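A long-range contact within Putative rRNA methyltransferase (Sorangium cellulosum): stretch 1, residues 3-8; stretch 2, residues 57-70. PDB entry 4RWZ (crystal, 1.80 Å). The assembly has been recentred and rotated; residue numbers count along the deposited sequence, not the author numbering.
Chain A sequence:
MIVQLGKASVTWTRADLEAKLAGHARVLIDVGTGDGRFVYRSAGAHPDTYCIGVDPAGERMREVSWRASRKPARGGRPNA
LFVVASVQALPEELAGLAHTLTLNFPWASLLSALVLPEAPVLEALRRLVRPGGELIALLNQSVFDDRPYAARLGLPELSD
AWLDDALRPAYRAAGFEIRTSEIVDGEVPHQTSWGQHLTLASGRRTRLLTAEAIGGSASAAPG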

ATOM      1  N   VAL A   3      -1.595 -14.620  -5.875  1.00 21.42           N
ATOM      2  CA  VAL A   3      -2.240 -14.592  -4.559  1.00 22.04           C
ATOM      3  C   VAL A   3      -1.616 -15.657  -3.654  1.00 25.57           C
ATOM      4  O   VAL A   3      -1.389 -16.801  -4.093  1.00 24.51           O
ATOM      5  CB  VAL A   3      -3.737 -14.825  -4.708  1.00 25.38           C
ATOM      6  CG1 VAL A   3      -4.425 -15.030  -3.339  1.00 25.16           C
ATOM      7  CG2 VAL A   3      -4.368 -13.594  -5.423  1.00 25.64           C
ATOM      8  N   GLN A   4      -1.295 -15.272  -2.415  1.00 24.22           N
ATOM      9  CA  GLN A   4      -0.682 -16.181  -1.474  1.00 21.37           C
ATOM     10  C   GLN A   4      -1.783 -16.862  -0.697  1.00 22.80           C
ATOM     11  O   GLN A   4      -2.666 -16.183  -0.173  1.00 21.24           O
ATOM     12  CB  GLN A   4       0.285 -15.438  -0.536  1.00 20.31           C
ATOM     13  CG  GLN A   4       1.220 -16.402   0.249  1.00 18.85           C
ATOM     14  CD  GLN A   4       2.301 -17.020  -0.682  1.00 26.16           C
ATOM     15  OE1 GLN A   4       2.664 -16.440  -1.700  1.00 23.51           O
ATOM     16  NE2 GLN A   4       2.770 -18.204  -0.344  1.00 27.88           N
ATOM     17  N   LEU A   5      -1.758 -18.199  -0.628  1.00 22.73           N
ATOM     18  CA  LEU A   5      -2.694 -18.937   0.206  1.00 24.87           C
ATOM     19  C   LEU A   5      -1.921 -19.953   1.041  1.00 26.60           C
ATOM     20  O   LEU A   5      -1.698 -21.090   0.572  1.00 25.94           O
ATOM     21  CB  LEU A   5      -3.723 -19.706  -0.645  1.00 33.42           C
ATOM     22  CG  LEU A   5      -4.729 -18.925  -1.499  1.00 44.45           C
ATOM     23  CD1 LEU A   5      -5.595 -19.903  -2.301  1.00 47.38           C
ATOM     24  CD2 LEU A   5      -5.615 -17.966  -0.689  1.00 45.50           C
ATOM     25  N   GLY A   6      -1.467 -19.545   2.220  1.00 21.32           N
ATOM     26  CA  GLY A   6      -0.511 -20.328   2.961  1.00 21.16           C
ATOM     27  C   GLY A   6       0.774 -20.477   2.135  1.00 23.73           C
ATOM     28  O   GLY A   6       1.340 -19.500   1.685  1.00 21.51           O
ATOM     29  N   LYS A   7       1.234 -21.707   1.958  1.00 24.41           N
ATOM     30  CA  LYS A   7       2.482 -21.953   1.192  1.00 26.39           C
ATOM     31  C   LYS A   7       2.247 -21.868  -0.323  1.00 30.70           C
ATOM     32  O   LYS A   7       3.177 -21.677  -1.103  1.00 34.80           O
ATOM     33  CB  LYS A   7       3.058 -23.330   1.552  1.00 27.30           C
ATOM     34  CG  LYS A   7       3.656 -23.382   2.994  1.00 36.34           C
ATOM     35  CD  LYS A   7       4.134 -24.805   3.380  1.00 35.69           C
ATOM     36  CE  LYS A   7       4.493 -24.831   4.894  1.00 35.28           C
ATOM     37  NZ  LYS A   7       5.029 -26.223   5.280  1.00 41.07           N
ATOM     38  N   ALA A   8       1.004 -22.011  -0.765  1.00 35.50           N
ATOM     39  CA  ALA A   8       0.760 -21.970  -2.211  1.00 38.11           C
ATOM     40  C   ALA A   8       0.639 -20.553  -2.724  1.00 35.75           C
ATOM     41  O   ALA A   8       0.115 -19.676  -2.050  1.00 30.03           O
ATOM     42  CB  ALA A   8      -0.516 -22.749  -2.568  1.00 38.37           C
TER
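Stretch 2 (57-70) AGERMREVSWRASR

Stretch 1 is the end of a β-strand, residues 3-5, running into a type II' turn from Leu5 to Ala8. The turn is closed by two backbone hydrogen bonds, Leu5 N to Ala8 O at 2.8 Å and Ala8 N to Leu5 O at 3.2 Å. Stretch 2 approaches through residues 58-60, which have helical backbone angles without the regular bonds; Met61 then takes the N-cap position, and a regular helix begins at Arg62. The helix passes over the strand with a signed crossing angle of -76°, and the two axes come within 7.1 Å. The N-to-C directions of strand and helix make an angle of 76°, so the helix runs steeply across the strand, neither parallel nor antiparallel to it. Where the backbones meet, the CA atoms of Gly6 and Arg62 lie 4.2 Å apart, those of Leu5 and Ser65 5.2 Å, and those of Gln4 and Gly58 6.0 Å.

Gly6 suits its place on two counts. Its positive phi favours glycine, and an ideal CB would lie 2.9 Å from Trp66 CE3, a clash. Gly6 CA also lies 3.3 Å from Arg62 O in a CA-H...O contact, and Arg62 CA makes a longer one, 3.6 Å, to Gly6 O.

The one hydrogen bond across the stretches runs from Gly6 N to Ser65 OG, 2.9 Å. The CA-to-CB bond of Ser65 points toward the strand, and its hydroxyl also donates to Met61 O, with 2.8 Å between Ser65 OG and that oxygen. A short side chain that can accept and donate at once thus ties the turn to the first part of the helix. It also packs tightly, with Ser65 CB 3.2 Å from Gln4 O.

Gln4 has the largest area covered by the other stretch. Its CA-to-CB bond points toward stretch 2, while its amide bonds back to the turn, Gln4 NE2 to Gly6 O at 2.8 Å, linking the strand to the loop. Gln4 OE1 lies 3.4 Å from Gly58 CA; a CB on Gly58 would fall 2.1 Å from that oxygen, so glycine leaves the room needed. The aliphatic part of Gln4 meets Met61, whose CE is 4.4 Å from Gln4 CB.

Looser contacts finish the margin. Leu5 CD2 touches Ser69 CB at 4.4 Å, and Lys7 CG packs on Arg62 CD at 3.8 Å. In this last pair, the long methylene chains let two basic residues touch through carbon.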

ATOM      1  N   ALA A  57       7.522 -10.679  -0.958  1.00 22.24           N
ATOM      2  CA  ALA A  57       7.944 -12.062  -0.570  1.00 19.42           C
ATOM      3  C   ALA A  57       6.734 -12.787  -0.027  1.00 26.44           C
ATOM      4  O   ALA A  57       6.298 -12.472   1.120  1.00 19.46           O
ATOM      5  CB  ALA A  57       9.015 -11.997   0.504  1.00 24.50           C
ATOM      6  N   GLY A  58       6.188 -13.727  -0.786  1.00 21.13           N
ATOM      7  CA  GLY A  58       4.968 -14.407  -0.347  1.00 21.83           C
ATOM      8  C   GLY A  58       5.141 -15.156   0.957  1.00 21.23           C
ATOM      9  O   GLY A  58       4.175 -15.337   1.705  1.00 22.38           O
ATOM     10  N   GLU A  59       6.365 -15.573   1.266  1.00 21.57           N
ATOM     11  CA  GLU A  59       6.586 -16.351   2.507  1.00 22.13           C
ATOM     12  C   GLU A  59       6.267 -15.490   3.732  1.00 21.15           C
ATOM     13  O   GLU A  59       5.859 -16.015   4.768  1.00 20.95           O
ATOM     14  CB  GLU A  59       8.003 -16.949   2.584  1.00 30.86           C
ATOM     15  CG  GLU A  59       9.068 -16.119   3.299  1.00 46.39           C
ATOM     16  CD  GLU A  59       9.881 -15.190   2.361  1.00 57.28           C
ATOM     17  OE1 GLU A  59       9.844 -15.395   1.117  1.00 63.55           O
ATOM     18  OE2 GLU A  59      10.605 -14.290   2.870  1.00 55.43           O
ATOM     19  N   ARG A  60       6.365 -14.152   3.608  1.00 17.84           N
ATOM     20  CA  ARG A  60       6.058 -13.329   4.776  1.00 16.02           C
ATOM     21  C   ARG A  60       4.582 -13.390   5.121  1.00 17.90           C
ATOM     22  O   ARG A  60       4.212 -13.147   6.287  1.00 16.99           O
ATOM     23  CB  ARG A  60       6.386 -11.819   4.507  1.00 17.27           C
ATOM     24  CG  ARG A  60       7.913 -11.579   4.429  1.00 19.09           C
ATOM     25  CD  ARG A  60       8.226 -10.072   4.221  1.00 20.93           C
ATOM     26  NE  ARG A  60       9.692  -9.847   4.098  1.00 21.46           N
ATOM     27  CZ  ARG A  60      10.282  -9.192   3.086  1.00 20.80           C
ATOM     28  NH1 ARG A  60       9.577  -8.776   2.052  1.00 19.23           N
ATOM     29  NH2 ARG A  60      11.607  -9.037   3.067  1.00 21.47           N
ATOM     30  N   MET A  61       3.748 -13.624   4.099  1.00 15.92           N
ATOM     31  CA  MET A  61       2.267 -13.595   4.252  1.00 15.77           C
ATOM     32  C   MET A  61       1.702 -15.016   4.386  1.00 19.08           C
ATOM     33  O   MET A  61       0.498 -15.191   4.399  1.00 17.12           O
ATOM     34  CB  MET A  61       1.623 -12.925   3.031  1.00 17.27           C
ATOM     35  CG  MET A  61       2.074 -11.492   2.887  1.00 18.81           C
ATOM     36  SD  MET A  61       1.383 -10.651   1.443  1.00 18.90           S
ATOM     37  CE  MET A  61       2.207 -11.591   0.139  1.00 18.08           C
ATOM     38  N   ARG A  62       2.560 -16.017   4.491  1.00 18.87           N
ATOM     39  CA  ARG A  62       2.084 -17.419   4.516  1.00 18.25           C
ATOM     40  C   ARG A  62       1.065 -17.602   5.639  1.00 18.17           C
ATOM     41  O   ARG A  62      -0.030 -18.149   5.443  1.00 19.61           O
ATOM     42  CB  ARG A  62       3.247 -18.373   4.750  1.00 19.87           C
ATOM     43  CG  ARG A  62       2.752 -19.833   4.960  1.00 27.23           C
ATOM     44  CD  ARG A  62       3.807 -20.721   5.640  1.00 32.72           C
ATOM     45  NE  ARG A  62       4.111 -20.265   7.003  1.00 35.85           N
ATOM     46  CZ  ARG A  62       3.285 -20.394   8.053  1.00 29.61           C
ATOM     47  NH1 ARG A  62       2.066 -20.944   7.935  1.00 31.68           N
ATOM     48  NH2 ARG A  62       3.676 -19.951   9.239  1.00 33.59           N
ATOM     49  N   GLU A  63       1.458 -17.161   6.820  1.00 17.31           N
ATOM     50  CA  GLU A  63       0.647 -17.437   8.004  1.00 18.47           C
ATOM     51  C   GLU A  63      -0.707 -16.755   7.983  1.00 16.60           C
ATOM     52  O   GLU A  63      -1.800 -17.364   8.235  1.00 16.79           O
ATOM     53  CB  GLU A  63       1.416 -17.044   9.268  1.00 18.61           C
ATOM     54  CG  GLU A  63       0.516 -17.138  10.512  1.00 23.99           C
ATOM     55  CD  GLU A  63       1.221 -16.683  11.820  1.00 27.47           C
ATOM     56  OE1 GLU A  63       2.465 -16.557  11.857  1.00 23.43           O
ATOM     57  OE2 GLU A  63       0.497 -16.430  12.794  1.00 33.69           O
ATOM     58  N   VAL A  64      -0.656 -15.449   7.772  1.00 16.00           N
ATOM     59  CA  VAL A  64      -1.893 -14.683   7.747  1.00 15.56           C
ATOM     60  C   VAL A  64      -2.799 -15.083   6.603  1.00 15.82           C
ATOM     61  O   VAL A  64      -4.021 -15.072   6.775  1.00 16.80           O
ATOM     62  CB  VAL A  64      -1.635 -13.125   7.670  1.00 15.03           C
ATOM     63  CG1 VAL A  64      -1.081 -12.734   6.308  1.00 19.36           C
ATOM     64  CG2 VAL A  64      -2.938 -12.385   7.895  1.00 18.22           C
ATOM     65  N   SER A  65      -2.210 -15.409   5.426  1.00 16.89           N
ATOM     66  CA  SER A  65      -3.074 -15.738   4.276  1.00 19.00           C
ATOM     67  C   SER A  65      -3.757 -17.126   4.499  1.00 18.68           C
ATOM     68  O   SER A  65      -4.891 -17.304   4.108  1.00 17.58           O
ATOM     69  CB  SER A  65      -2.310 -15.714   2.935  1.00 16.98           C
ATOM     70  OG  SER A  65      -1.296 -16.697   2.878  1.00 18.38           O
ATOM     71  N   TRP A  66      -3.086 -18.054   5.169  1.00 17.63           N
ATOM     72  CA  TRP A  66      -3.687 -19.321   5.547  1.00 18.37           C
ATOM     73  C   TRP A  66      -4.832 -19.078   6.518  1.00 20.06           C
ATOM     74  O   TRP A  66      -5.952 -19.561   6.332  1.00 21.26           O
ATOM     75  CB  TRP A  66      -2.667 -20.243   6.218  1.00 21.20           C
ATOM     76  CG  TRP A  66      -3.288 -21.559   6.614  1.00 21.36           C
ATOM     77  CD1 TRP A  66      -3.629 -21.998   7.885  1.00 24.85           C
ATOM     78  CD2 TRP A  66      -3.701 -22.576   5.708  1.00 21.36           C
ATOM     79  NE1 TRP A  66      -4.183 -23.265   7.794  1.00 26.15           N
ATOM     80  CE2 TRP A  66      -4.244 -23.631   6.470  1.00 25.82           C
ATOM     81  CE3 TRP A  66      -3.626 -22.716   4.316  1.00 24.60           C
ATOM     82  CZ2 TRP A  66      -4.724 -24.827   5.869  1.00 31.13           C
ATOM     83  CZ3 TRP A  66      -4.105 -23.882   3.717  1.00 31.03           C
ATOM     84  CH2 TRP A  66      -4.626 -24.930   4.492  1.00 29.10           C
ATOM     85  N   ARG A  67      -4.539 -18.285   7.546  1.00 17.35           N
ATOM     86  CA  ARG A  67      -5.525 -18.032   8.579  1.00 17.89           C
ATOM     87  C   ARG A  67      -6.772 -17.394   7.979  1.00 20.65           C
ATOM     88  O   ARG A  67      -7.927 -17.790   8.241  1.00 20.36           O
ATOM     89  CB  ARG A  67      -4.892 -17.147   9.657  1.00 18.17           C
ATOM     90  CG  ARG A  67      -5.915 -16.597  10.647  1.00 25.36           C
ATOM     91  CD  ARG A  67      -5.197 -15.659  11.637  1.00 32.02           C
ATOM     92  NE  ARG A  67      -4.186 -16.461  12.302  1.00 41.47           N
ATOM     93  CZ  ARG A  67      -2.888 -16.155  12.354  1.00 38.20           C
ATOM     94  NH1 ARG A  67      -2.431 -15.008  11.868  1.00 39.95           N
ATOM     95  NH2 ARG A  67      -2.075 -16.984  12.966  1.00 35.21           N
ATOM     96  N   ALA A  68      -6.546 -16.399   7.138  1.00 17.39           N
ATOM     97  CA  ALA A  68      -7.644 -15.623   6.583  1.00 16.95           C
ATOM     98  C   ALA A  68      -8.497 -16.411   5.595  1.00 19.21           C
ATOM     99  O   ALA A  68      -9.629 -16.017   5.341  1.00 20.01           O
ATOM    100  CB  ALA A  68      -7.118 -14.337   5.923  1.00 18.84           C
ATOM    101  N   SER A  69      -7.967 -17.506   5.057  1.00 19.31           N
ATOM    102  CA  SER A  69      -8.732 -18.328   4.081  1.00 24.18           C
ATOM    103  C   SER A  69      -9.521 -19.432   4.744  1.00 22.35           C
ATOM    104  O   SER A  69     -10.212 -20.182   4.061  1.00 25.44           O
ATOM    105  CB  SER A  69      -7.820 -18.923   2.993  1.00 26.66           C
ATOM    106  OG  SER A  69      -6.811 -19.701   3.588  1.00 29.05           O
ATOM    107  N   ARG A  70      -9.436 -19.564   6.072  1.00 21.26           N
ATOM    108  CA  ARG A  70     -10.217 -20.564   6.792  1.00 21.86           C
ATOM    109  C   ARG A  70     -11.698 -20.155   6.820  1.00 26.59           C
ATOM    110  O   ARG A  70     -12.058 -19.052   6.407  1.00 23.86           O
ATOM    111  CB  ARG A  70      -9.700 -20.755   8.253  1.00 23.13           C
ATOM    112  CG  ARG A  70      -8.196 -21.234   8.403  1.00 25.36           C
ATOM    113  CD  ARG A  70      -7.969 -22.373   7.520  1.00 30.60           C
ATOM    114  NE  ARG A  70      -7.574 -22.038   6.148  1.00 33.70           N
ATOM    115  CZ  ARG A  70      -7.712 -22.873   5.116  1.00 38.52           C
ATOM    116  NH1 ARG A  70      -8.276 -24.071   5.311  1.00 38.29           N
ATOM    117  NH2 ARG A  70      -7.330 -22.509   3.891  1.00 39.82           N
TER